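Local coordinates for phosphoribosylaminoimidazole-succinocarboxamide synthase (PDB 2CNQ), which joins aspartate to the carboxylate of CAIR at the expense of ATP, forming SAICAR in de novo purine biosynthesis, at residues Met280-Asp283 with Ile284-Arg287. Residues are numbered along the deposited sequence; the frame is centred on the assembly and turned at random.
Sequences MPQD and IVDR
M280 meets I284 and V285 at the first turn of helix 282-300, an alpha-helical N-terminus with P281 at the N-cap position. CB of M280 lies 3.7 Å from CG2 of V285, and the two side chains cross at about a right angle. The thioether turns at chi3 (-72°), which brings CE of M280 back to 3.9 Å from the same V285 methyl. L263 of helix 261-269 and the loop residues I39, M46 and I50 also pack on M280, so M280 packs the start of the helix against helix 261-269 and nearby loops. At P281 the ring lies beside I284, both pointing the same way, and W266 touches the two of them. The P281 carbonyl opens the helical bonding: its O accepts V285 N in a nearly straight bond (167° at the hydrogen) and I284 N in a weak, bent one.

Next comes Q282, on the outer face. Its O accepts D286 N, while its side chain, bent at chi2 (70°), folds over the turn and, in the conformer described here, sends NE2 to D286 OD2, 2.8 Å away. The acceptor sits close to the amide plane, but the amide nitrogen comes from above the carboxylate, the two planes being inclined to each other. Backbone and side chain thus both link Q282 to D286, four residues on.

D283 repeats the i to i+4 pairing with a charge: D283 O takes R287 N, and the carboxylate forms a salt bridge with the guanidinium of R287; the R287 side chain also touches F262 of helix 261-269 and lies close to a bound sulfate ion. The planes are twisted against each other, yet in the R287 conformer modelled here NH1 of R287 reaches the syn side of D283 OD2 at 2.9 Å, with that oxygen almost in the guanidinium plane.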
ATOM      1  N   MET A 280      11.496 -12.681 -12.180  1.00  9.09           N
ATOM      2  CA  MET A 280      12.416 -12.456 -11.111  1.00  8.69           C
ATOM      3  C   MET A 280      13.129 -13.744 -10.862  1.00  9.08           C
ATOM      4  O   MET A 280      12.487 -14.758 -10.678  1.00  9.46           O
ATOM      5  CB  MET A 280      11.671 -12.101  -9.858  1.00  8.24           C
ATOM      6  CG  MET A 280      10.947 -10.798  -9.925  1.00  8.76           C
ATOM      7  SD  MET A 280       9.938 -10.549  -8.494  1.00  8.11           S
ATOM      8  CE  MET A 280       8.665 -11.741  -8.823  1.00  8.17           C
ATOM      9  N   PRO A 281      14.442 -13.716 -10.798  1.00  9.86           N
ATOM     10  CA  PRO A 281      15.138 -14.898 -10.391  1.00 10.34           C
ATOM     11  C   PRO A 281      14.670 -15.316  -9.037  1.00  9.47           C
ATOM     12  O   PRO A 281      14.224 -14.508  -8.234  1.00  8.76           O
ATOM     13  CB  PRO A 281      16.589 -14.437 -10.341  1.00 11.43           C
ATOM     14  CG  PRO A 281      16.633 -13.323 -11.329  1.00 12.16           C
ATOM     15  CD  PRO A 281      15.342 -12.617 -11.129  1.00 10.05           C
ATOM     16  N   GLN A 282      14.826 -16.583  -8.756  1.00  9.49           N
ATOM     17  CA  GLN A 282      14.366 -17.082  -7.492  1.00  9.23           C
ATOM     18  C   GLN A 282      14.980 -16.329  -6.346  1.00  8.80           C
ATOM     19  O   GLN A 282      14.330 -16.102  -5.356  1.00  8.84           O
ATOM     20  CB  GLN A 282      14.709 -18.548  -7.375  0.55  9.69           C
ATOM     21  CG  GLN A 282      14.106 -19.215  -6.181  0.55  9.34           C
ATOM     22  CD  GLN A 282      12.616 -19.354  -6.317  0.55  8.93           C
ATOM     23  OE1 GLN A 282      12.125 -19.994  -7.256  0.55  9.59           O
ATOM     24  NE2 GLN A 282      11.877 -18.739  -5.408  0.55  9.00           N
ATOM     25  N   ASP A 283      16.233 -15.955  -6.457  1.00  9.86           N
ATOM     26  CA  ASP A 283      16.880 -15.222  -5.408  1.00 10.66           C
ATOM     27  C   ASP A 283      16.165 -13.929  -5.120  1.00  9.90           C
ATOM     28  O   ASP A 283      16.060 -13.515  -3.980  1.00  9.51           O
ATOM     29  CB  ASP A 283      18.289 -14.908  -5.894  1.00 13.52           C
ATOM     30  CG  ASP A 283      19.071 -14.159  -4.931  1.00 14.50           C
ATOM     31  OD1 ASP A 283      19.246 -14.699  -3.842  1.00 16.30           O
ATOM     32  OD2 ASP A 283      19.509 -13.042  -5.256  1.00 18.50           O
ATOM     33  N   ILE A 284      15.689 -13.277  -6.165  1.00  8.79           N
ATOM     34  CA  ILE A 284      15.005 -12.026  -6.009  1.00  8.21           C
ATOM     35  C   ILE A 284      13.630 -12.249  -5.458  1.00  7.54           C
ATOM     36  O   ILE A 284      13.185 -11.506  -4.618  1.00  7.53           O
ATOM     37  CB  ILE A 284      14.983 -11.306  -7.339  1.00  8.57           C
ATOM     38  CG1 ILE A 284      16.408 -11.011  -7.805  1.00 10.34           C
ATOM     39  CG2 ILE A 284      14.173 -10.049  -7.264  1.00  9.44           C
ATOM     40  CD1 ILE A 284      17.266 -10.272  -6.810  1.00 11.53           C
ATOM     41  N   VAL A 285      12.948 -13.283  -5.917  1.00  7.15           N
ATOM     42  CA  VAL A 285      11.683 -13.640  -5.313  1.00  7.05           C
ATOM     43  C   VAL A 285      11.881 -13.838  -3.856  1.00  6.85           C
ATOM     44  O   VAL A 285      11.155 -13.310  -3.029  1.00  7.03           O
ATOM     45  CB  VAL A 285      11.142 -14.923  -5.935  1.00  7.37           C
ATOM     46  CG1 VAL A 285       9.945 -15.411  -5.176  1.00  8.35           C
ATOM     47  CG2 VAL A 285      10.813 -14.719  -7.374  1.00  7.89           C
ATOM     48  N   ASP A 286      12.857 -14.644  -3.514  1.00  7.19           N
ATOM     49  CA  ASP A 286      13.019 -15.028  -2.141  1.00  8.05           C
ATOM     50  C   ASP A 286      13.411 -13.855  -1.299  1.00  7.66           C
ATOM     51  O   ASP A 286      12.915 -13.689  -0.206  1.00  7.75           O
ATOM     52  CB  ASP A 286      14.063 -16.105  -2.041  1.00  9.02           C
ATOM     53  CG  ASP A 286      13.621 -17.413  -2.647  1.00 10.77           C
ATOM     54  OD1 ASP A 286      14.498 -18.277  -2.765  1.00 13.11           O
ATOM     55  OD2 ASP A 286      12.440 -17.592  -2.961  1.00 12.14           O
ATOM     56  N   ARG A 287      14.285 -13.016  -1.802  1.00  7.87           N
ATOM     57  CA  ARG A 287      14.752 -11.881  -1.039  0.50  7.41           C
ATOM     58  C   ARG A 287      13.647 -10.873  -0.850  1.00  7.22           C
ATOM     59  O   ARG A 287      13.521 -10.267   0.183  1.00  7.67           O
ATOM     60  CB  ARG A 287      15.947 -11.275  -1.736  0.50  7.48           C
ATOM     61  CG  ARG A 287      17.180 -12.148  -1.561  0.50  6.50           C
ATOM     62  CD  ARG A 287      18.273 -11.813  -2.534  0.50  8.67           C
ATOM     63  NE  ARG A 287      18.852 -10.524  -2.235  0.50  9.24           N
ATOM     64  CZ  ARG A 287      19.708  -9.905  -3.038  0.50 11.12           C
ATOM     65  NH1 ARG A 287      20.075 -10.453  -4.189  0.50 12.70           N
ATOM     66  NH2 ARG A 287      20.186  -8.725  -2.694  0.50 12.41           N
TER